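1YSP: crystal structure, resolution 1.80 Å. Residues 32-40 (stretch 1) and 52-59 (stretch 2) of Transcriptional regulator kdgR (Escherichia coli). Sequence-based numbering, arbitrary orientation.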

ATOM      1  N   ASP A  32      -5.854 -13.123   4.135  1.00 39.39           N
ATOM      2  CA  ASP A  32      -5.230 -13.276   2.803  1.00 39.14           C
ATOM      3  C   ASP A  32      -5.709 -12.188   1.829  1.00 37.49           C
ATOM      4  O   ASP A  32      -5.806 -12.390   0.597  1.00 36.23           O
ATOM      5  N   SER A  33      -6.055 -11.036   2.398  1.00 35.55           N
ATOM      6  CA  SER A  33      -6.519  -9.906   1.607  1.00 34.68           C
ATOM      7  C   SER A  33      -6.162  -8.635   2.382  1.00 32.67           C
ATOM      8  O   SER A  33      -5.689  -8.729   3.527  1.00 31.17           O
ATOM      9  N   ILE A  34      -6.310  -7.479   1.739  1.00 30.19           N
ATOM     10  CA  ILE A  34      -6.177  -6.192   2.448  1.00 29.45           C
ATOM     11  C   ILE A  34      -7.561  -5.712   2.841  1.00 29.69           C
ATOM     12  O   ILE A  34      -8.535  -6.007   2.168  1.00 30.08           O
ATOM     13  N   VAL A  35      -7.645  -4.949   3.919  1.00 29.18           N
ATOM     14  CA  VAL A  35      -8.909  -4.302   4.268  1.00 29.56           C
ATOM     15  C   VAL A  35      -8.658  -2.794   4.381  1.00 28.80           C
ATOM     16  O   VAL A  35      -7.735  -2.408   5.042  1.00 27.37           O
ATOM     17  N   TYR A  36      -9.453  -1.954   3.730  1.00 30.07           N
ATOM     18  CA  TYR A  36      -9.269  -0.505   3.926  1.00 32.68           C
ATOM     19  C   TYR A  36      -9.852  -0.097   5.281  1.00 32.86           C
ATOM     20  O   TYR A  36     -11.032  -0.254   5.500  1.00 34.57           O
ATOM     21  N   ILE A  37      -9.003   0.370   6.189  1.00 33.06           N
ATOM     22  CA  ILE A  37      -9.454   0.812   7.516  1.00 33.15           C
ATOM     23  C   ILE A  37      -9.710   2.341   7.640  1.00 32.56           C
ATOM     24  O   ILE A  37     -10.512   2.758   8.504  1.00 32.71           O
ATOM     25  N   HIS A  38      -9.066   3.164   6.791  1.00 31.06           N
ATOM     26  CA  HIS A  38      -9.395   4.609   6.697  1.00 30.63           C
ATOM     27  C   HIS A  38      -9.294   5.106   5.254  1.00 29.90           C
ATOM     28  O   HIS A  38      -8.613   4.497   4.443  1.00 27.96           O
ATOM     29  N   LYS A  39     -10.001   6.187   4.926  1.00 30.44           N
ATOM     30  CA  LYS A  39      -9.899   6.789   3.593  1.00 32.69           C
ATOM     31  C   LYS A  39     -10.146   8.289   3.712  1.00 32.37           C
ATOM     32  O   LYS A  39     -10.980   8.711   4.541  1.00 32.76           O
ATOM     33  N   ILE A  40      -9.409   9.075   2.927  1.00 33.16           N
ATOM     34  CA  ILE A  40      -9.726  10.491   2.698  1.00 34.61           C
ATOM     35  C   ILE A  40      -9.889  10.662   1.182  1.00 37.53           C
ATOM     36  O   ILE A  40      -8.932  10.452   0.414  1.00 35.07           O
ATOM     37  N   ILE A  52     -13.266   1.652   6.693  1.00 56.46           N
ATOM     38  CA  ILE A  52     -13.958   1.804   5.408  1.00 56.77           C
ATOM     39  C   ILE A  52     -14.380   0.434   4.806  1.00 56.17           C
ATOM     40  O   ILE A  52     -15.372   0.338   4.059  1.00 56.19           O
ATOM     41  N   GLY A  53     -13.642  -0.615   5.165  1.00 55.38           N
ATOM     42  CA  GLY A  53     -14.165  -1.984   5.129  1.00 54.73           C
ATOM     43  C   GLY A  53     -14.165  -2.738   3.809  1.00 54.37           C
ATOM     44  O   GLY A  53     -14.453  -3.942   3.783  1.00 54.80           O
ATOM     45  N   ARG A  54     -13.846  -2.038   2.720  1.00 53.57           N
ATOM     46  CA  ARG A  54     -13.645  -2.659   1.409  1.00 52.55           C
ATOM     47  C   ARG A  54     -12.466  -3.662   1.498  1.00 50.90           C
ATOM     48  O   ARG A  54     -11.504  -3.425   2.243  1.00 50.12           O
ATOM     49  N   ARG A  55     -12.567  -4.764   0.749  1.00 48.59           N
ATOM     50  CA  ARG A  55     -11.572  -5.856   0.739  1.00 46.43           C
ATOM     51  C   ARG A  55     -10.957  -6.135  -0.666  1.00 43.86           C
ATOM     52  O   ARG A  55     -11.676  -6.188  -1.683  1.00 43.74           O
ATOM     53  N   ASN A  56      -9.638  -6.318  -0.732  1.00 39.53           N
ATOM     54  CA  ASN A  56      -8.962  -6.390  -2.031  1.00 35.23           C
ATOM     55  C   ASN A  56      -7.811  -7.394  -2.001  1.00 31.11           C
ATOM     56  O   ASN A  56      -7.318  -7.733  -0.918  1.00 29.83           O
ATOM     57  N   PRO A  57      -7.389  -7.896  -3.182  1.00 28.21           N
ATOM     58  CA  PRO A  57      -6.271  -8.864  -3.211  1.00 25.93           C
ATOM     59  C   PRO A  57      -4.958  -8.279  -2.668  1.00 24.31           C
ATOM     60  O   PRO A  57      -4.685  -7.070  -2.823  1.00 23.27           O
ATOM     61  N   LEU A  58      -4.128  -9.136  -2.106  1.00 23.05           N
ATOM     62  CA  LEU A  58      -2.798  -8.730  -1.644  1.00 22.31           C
ATOM     63  C   LEU A  58      -1.837  -8.477  -2.846  1.00 21.50           C
ATOM     64  O   LEU A  58      -0.892  -7.706  -2.758  1.00 19.66           O
ATOM     65  N   TYR A  59      -2.051  -9.207  -3.954  1.00 20.13           N
ATOM     66  CA  TYR A  59      -0.996  -9.254  -5.013  1.00 19.67           C
ATOM     67  C   TYR A  59      -1.155  -8.148  -6.075  1.00 20.02           C
ATOM     68  O   TYR A  59      -0.234  -7.910  -6.893  1.00 20.68           O
TER

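A strand running to Ile-40 pairs antiparallel with a short strand that begins at Arg-55; the two stretches bury 764 Å² between them, both sides summed. Backbone hydrogen bonds link the stretches: Ile-34 N donates to Asn-56 O (2.9 Å), Asn-56 N to Ile-34 O (3.1 Å), and Tyr-36 N to Arg-54 O (2.9 Å). Further along, Tyr-36 O accepts from both Gly-53 N (2.7 Å) and Ile-52 N (3.2 Å); the positive phi of Gly-53 suits glycine.

Apolar packing gathers at two places. Ile-34 (p, t) shares a sheet face with Asn-56 (chi1 m), its CG1 lying 3.7 Å from Asn-56 CB, while its CG2 meets CD2 of Leu-58 (m, t) at 3.6 Å. Ile-52 (m, p) starts sideways, but its end comes nearer, setting CD1 3.6 Å from His-38 CA and CG1 3.8 Å from CB of Lys-39, whose CA-to-CB bond points toward stretch 2. Val-35 (p) and Arg-55 (t, t, m) occupy the other face.

Among polar side chains, Tyr-36 (m) places CE2 over one face of the Arg-54 guanidinium, 3.5 Å from NH2, and 3.8 Å from Asn-56 OD1. Lys-39, extended with all chi angles t, brings NZ within 3.8 Å of Arg-54 NH1, a close approach of like charges. One water bridges the stretches, donating to Asp-32 O and accepting from Leu-58 N, both at 2.8 Å.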

ATOM      1  CB  ASP A  32      -5.577 -14.635   2.215  1.00 40.95           C
ATOM      2  CG  ASP A  32      -7.029 -14.708   1.762  1.00 43.71           C
ATOM      3  OD1 ASP A  32      -7.858 -13.957   2.335  1.00 47.41           O
ATOM      4  OD2 ASP A  32      -7.340 -15.504   0.830  1.00 49.38           O
ATOM      5  CB  SER A  33      -8.017 -10.025   1.315  1.00 35.55           C
ATOM      6  OG  SER A  33      -8.761  -9.926   2.515  1.00 40.11           O
ATOM      7  CB  ILE A  34      -5.402  -5.097   1.629  1.00 29.11           C
ATOM      8  CG1 ILE A  34      -6.203  -4.646   0.384  1.00 27.22           C
ATOM      9  CG2 ILE A  34      -4.028  -5.637   1.237  1.00 29.11           C
ATOM     10  CD1 ILE A  34      -5.736  -3.242  -0.251  1.00 30.48           C
ATOM     11  CB  VAL A  35      -9.491  -4.854   5.644  1.00 29.31           C
ATOM     12  CG1 VAL A  35      -8.429  -4.823   6.756  1.00 32.27           C
ATOM     13  CG2 VAL A  35     -10.700  -4.024   6.065  1.00 31.90           C
ATOM     14  CB  TYR A  36      -9.866   0.307   2.780  1.00 34.34           C
ATOM     15  CG  TYR A  36      -9.127   0.116   1.476  1.00 36.44           C
ATOM     16  CD1 TYR A  36      -7.747   0.281   1.407  1.00 38.57           C
ATOM     17  CD2 TYR A  36      -9.807  -0.200   0.303  1.00 40.50           C
ATOM     18  CE1 TYR A  36      -7.062   0.113   0.217  1.00 39.34           C
ATOM     19  CE2 TYR A  36      -9.107  -0.375  -0.911  1.00 41.23           C
ATOM     20  CZ  TYR A  36      -7.745  -0.224  -0.934  1.00 41.35           C
ATOM     21  OH  TYR A  36      -7.028  -0.397  -2.105  1.00 41.69           O
ATOM     22  CB  ILE A  37      -8.542   0.267   8.646  1.00 33.24           C
ATOM     23  CG1 ILE A  37      -7.076   0.711   8.453  1.00 31.58           C
ATOM     24  CG2 ILE A  37      -8.637  -1.284   8.684  1.00 32.99           C
ATOM     25  CD1 ILE A  37      -6.123   0.356   9.602  1.00 33.81           C
ATOM     26  CB  HIS A  38      -8.515   5.457   7.628  1.00 30.80           C
ATOM     27  CG  HIS A  38      -9.094   6.808   7.965  1.00 32.02           C
ATOM     28  ND1 HIS A  38     -10.442   7.018   8.175  1.00 34.52           N
ATOM     29  CD2 HIS A  38      -8.494   8.003   8.182  1.00 30.27           C
ATOM     30  CE1 HIS A  38     -10.647   8.290   8.484  1.00 35.73           C
ATOM     31  NE2 HIS A  38      -9.480   8.913   8.492  1.00 29.79           N
ATOM     32  CB  LYS A  39     -10.978   6.172   2.675  1.00 31.37           C
ATOM     33  CG  LYS A  39     -10.761   6.394   1.219  1.00 35.96           C
ATOM     34  CD  LYS A  39     -11.983   5.959   0.327  1.00 37.02           C
ATOM     35  CE  LYS A  39     -11.786   6.408  -1.127  1.00 43.15           C
ATOM     36  NZ  LYS A  39     -13.003   6.221  -1.959  1.00 47.68           N
ATOM     37  CB  ILE A  40      -8.653  11.451   3.231  1.00 33.99           C
ATOM     38  CG1 ILE A  40      -8.343  11.202   4.718  1.00 32.20           C
ATOM     39  CG2 ILE A  40      -9.026  12.928   2.902  1.00 33.57           C
ATOM     40  CD1 ILE A  40      -9.465  11.495   5.683  1.00 33.34           C
ATOM     41  CB  ILE A  52     -13.181   2.763   4.442  1.00 56.68           C
ATOM     42  CG1 ILE A  52     -13.516   4.225   4.765  1.00 57.29           C
ATOM     43  CG2 ILE A  52     -13.562   2.513   2.991  1.00 57.65           C
ATOM     44  CD1 ILE A  52     -12.942   4.792   6.074  1.00 57.35           C
ATOM     45  CB  ARG A  54     -13.365  -1.583   0.344  1.00 52.79           C
ATOM     46  CG  ARG A  54     -13.651  -0.104   0.786  1.00 54.26           C
ATOM     47  CD  ARG A  54     -13.876   0.874  -0.399  1.00 54.32           C
ATOM     48  NE  ARG A  54     -12.999   0.609  -1.552  1.00 58.78           N
ATOM     49  CZ  ARG A  54     -12.083   1.449  -2.044  1.00 59.52           C
ATOM     50  NH1 ARG A  54     -11.895   2.647  -1.503  1.00 59.67           N
ATOM     51  NH2 ARG A  54     -11.349   1.084  -3.094  1.00 60.81           N
ATOM     52  CB  ARG A  55     -12.213  -7.118   1.314  1.00 47.06           C
ATOM     53  CG  ARG A  55     -11.252  -8.100   1.929  1.00 49.28           C
ATOM     54  CD  ARG A  55     -11.915  -9.460   2.122  1.00 55.54           C
ATOM     55  NE  ARG A  55     -12.822  -9.465   3.264  1.00 59.24           N
ATOM     56  CZ  ARG A  55     -13.692 -10.437   3.546  1.00 62.93           C
ATOM     57  NH1 ARG A  55     -13.774 -11.518   2.771  1.00 64.55           N
ATOM     58  NH2 ARG A  55     -14.483 -10.334   4.615  1.00 63.24           N
ATOM     59  CB  ASN A  56      -8.468  -5.001  -2.510  1.00 36.79           C
ATOM     60  CG  ASN A  56      -9.552  -4.181  -3.305  1.00 40.66           C
ATOM     61  OD1 ASN A  56      -9.348  -2.987  -3.592  1.00 44.09           O
ATOM     62  ND2 ASN A  56     -10.651  -4.822  -3.683  1.00 44.21           N
ATOM     63  CB  PRO A  57      -6.113  -9.170  -4.704  1.00 26.94           C
ATOM     64  CG  PRO A  57      -7.468  -8.878  -5.300  1.00 27.41           C
ATOM     65  CD  PRO A  57      -7.920  -7.640  -4.534  1.00 28.22           C
ATOM     66  CB  LEU A  58      -2.223  -9.863  -0.794  1.00 23.21           C
ATOM     67  CG  LEU A  58      -2.831 -10.104   0.610  1.00 25.42           C
ATOM     68  CD1 LEU A  58      -2.201 -11.336   1.203  1.00 27.14           C
ATOM     69  CD2 LEU A  58      -2.476  -8.886   1.491  1.00 30.38           C
ATOM     70  CB  TYR A  59      -1.033 -10.666  -5.732  1.00 20.00           C
ATOM     71  CG  TYR A  59      -2.406 -11.052  -6.242  1.00 20.56           C
ATOM     72  CD1 TYR A  59      -2.833 -10.662  -7.527  1.00 22.12           C
ATOM     73  CD2 TYR A  59      -3.299 -11.815  -5.445  1.00 20.06           C
ATOM     74  CE1 TYR A  59      -4.138 -10.983  -8.000  1.00 23.76           C
ATOM     75  CE2 TYR A  59      -4.589 -12.163  -5.918  1.00 20.87           C
ATOM     76  CZ  TYR A  59      -5.008 -11.750  -7.165  1.00 21.55           C
ATOM     77  OH  TYR A  59      -6.266 -12.112  -7.586  1.00 22.26           O
TER
HETATM   78  O   HOH W   1      -4.771 -11.823  -1.984  1.00 27.32           O